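Side-chain contact in B-129 (PDB 2WBT), which is essential for virus function and carries two zinc-binding C2H2-type fingers, consistent with a role in binding DNA: residues V76-L81 with H124-S129. Residues are numbered along the deposited sequence; the frame is centred on the assembly and turned at random.
Sequences VCPLCL and HNICVS. With ZN (zinc ion), chain C; ZN (zinc ion), chain D.
Pro78 meets Val128 and Ile126 through its ring carbons; the side chains touch through carbon alone, with no hydrogen bond passing between residues 76-81 and 124-129. CG of the proline lies 3.9 Å from CG1 of Val128, the two side chains pointing at each other. Both valine methyls meet the CG-CD bond of the ring: CG2 of Val128 comes to 4.0 Å from Pro78 CD and lies near the mean ring plane, whereas CG1 stands well off it, toward one face. The one polar neighbour is the carbonyl O of Val76, 3.7 Å from Val128 CG1. Farther along the ring, Pro78 CB packs at 4.0 Å against CG2 of Ile126; chi1 of -62° sets the isoleucine CG1 beside the backbone N and CG2 anti to it, so that the CG2 methyl, not the CG1-CD1 arm, meets the proline.

The proline is the second residue of a Cys-Pro-Leu-Cys zinc knuckle, the CxxC turn between strands 75-76 and 83-84 of the first finger. Cys77 SG binds the zinc ion at 2.3 Å with Cys80 SG beside it, and His93 and Glu98 complete the site, a glutamate standing where a classical C2H2 finger has its second histidine. Leu81 N donates a hydrogen bond to Cys77 O, which with the zinc probably holds the turn that presents the Pro78 ring.

The partner segment, 124-129 of the same chain, is the tail of the second finger. It begins at His124, whose NE2 binds the other zinc ion at 2.2 Å alongside Cys103, Cys106 and His119, and Cys127 is tied by a disulfide to Cys121 of helix 113-122. Val120 of that helix touches both Pro78 and Ile126, while Ile126 also leans on Tyr62 and Leu66 of helix 60-72. Asn125 of the second subunit packs against Val128.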
# COMPACT_ATOMS: atom_id res chain seq x y z
N VAL A 76 -10.29 5.22 12.37
CA VAL A 76 -9.27 6.20 12.00
C VAL A 76 -9.84 7.19 10.99
O VAL A 76 -10.69 6.85 10.17
CB VAL A 76 -8.03 5.52 11.37
CG1 VAL A 76 -6.92 6.53 11.15
CG2 VAL A 76 -7.55 4.38 12.26
N CYS A 77 -9.37 8.43 11.08
CA CYS A 77 -9.77 9.49 10.16
C CYS A 77 -8.82 9.53 8.95
O CYS A 77 -7.61 9.63 9.13
CB CYS A 77 -9.75 10.84 10.87
SG CYS A 77 -10.33 12.21 9.88
N PRO A 78 -9.37 9.47 7.73
CA PRO A 78 -8.52 9.46 6.54
C PRO A 78 -7.70 10.74 6.36
O PRO A 78 -6.58 10.68 5.87
CB PRO A 78 -9.51 9.29 5.39
CG PRO A 78 -10.76 8.78 6.02
CD PRO A 78 -10.80 9.42 7.36
N LEU A 79 -8.27 11.87 6.76
CA LEU A 79 -7.60 13.16 6.58
C LEU A 79 -6.46 13.41 7.57
O LEU A 79 -5.42 13.93 7.17
CB LEU A 79 -8.62 14.31 6.63
CG LEU A 79 -9.81 14.22 5.66
CD1 LEU A 79 -10.71 15.44 5.83
CD2 LEU A 79 -9.34 14.09 4.22
N CYS A 80 -6.65 13.05 8.84
CA CYS A 80 -5.56 13.23 9.82
C CYS A 80 -4.88 11.94 10.30
O CYS A 80 -3.81 12.01 10.90
CB CYS A 80 -6.02 14.07 11.02
SG CYS A 80 -7.28 13.24 12.13
N LEU A 81 -5.46 10.79 9.99
CA LEU A 81 -4.86 9.49 10.37
C LEU A 81 -4.72 9.28 11.87
O LEU A 81 -3.80 8.60 12.32
CB LEU A 81 -3.49 9.31 9.70
CG LEU A 81 -3.48 9.22 8.18
CD1 LEU A 81 -2.05 9.20 7.66
CD2 LEU A 81 -4.24 7.99 7.70
N HIS A 124 -8.76 7.47 -3.85
CA HIS A 124 -7.72 6.75 -3.09
C HIS A 124 -8.26 5.53 -2.35
O HIS A 124 -7.50 4.74 -1.79
CB HIS A 124 -7.02 7.70 -2.13
CG HIS A 124 -6.42 8.88 -2.81
ND1 HIS A 124 -5.22 8.83 -3.48
CD2 HIS A 124 -6.88 10.15 -2.96
CE1 HIS A 124 -4.95 10.01 -4.00
NE2 HIS A 124 -5.94 10.83 -3.69
N ASN A 125 -9.59 5.40 -2.38
CA ASN A 125 -10.30 4.25 -1.86
C ASN A 125 -10.15 4.03 -0.36
O ASN A 125 -10.18 2.90 0.12
CB ASN A 125 -9.89 2.98 -2.61
CG ASN A 125 -11.07 2.13 -2.99
OD1 ASN A 125 -11.14 1.60 -4.10
ND2 ASN A 125 -12.03 1.99 -2.07
N ILE A 126 -10.00 5.13 0.38
CA ILE A 126 -9.96 5.05 1.83
C ILE A 126 -11.19 5.77 2.36
O ILE A 126 -11.29 7.00 2.28
CB ILE A 126 -8.66 5.64 2.39
CG1 ILE A 126 -7.48 4.82 1.87
CG2 ILE A 126 -8.68 5.64 3.91
CD1 ILE A 126 -6.15 5.21 2.45
N CYS A 127 -12.12 4.98 2.89
CA CYS A 127 -13.49 5.41 3.10
C CYS A 127 -13.95 5.15 4.53
O CYS A 127 -13.55 4.17 5.15
CB CYS A 127 -14.41 4.67 2.12
SG CYS A 127 -13.89 4.79 0.39
N VAL A 128 -14.79 6.05 5.04
CA VAL A 128 -15.38 5.90 6.38
C VAL A 128 -16.84 6.34 6.40
O VAL A 128 -17.23 7.26 5.67
CB VAL A 128 -14.59 6.69 7.45
CG1 VAL A 128 -13.16 6.19 7.56
CG2 VAL A 128 -14.62 8.19 7.13
N SER A 129 -17.63 5.68 7.24
CA SER A 129 -19.01 6.09 7.51
C SER A 129 -19.07 7.51 8.07
O SER A 129 -19.58 8.42 7.42
CB SER A 129 -19.67 5.12 8.49
OG SER A 129 -19.97 3.89 7.87
ZN ZN C . -9.10 13.88 10.96
ZN ZN D . -5.84 12.92 -3.05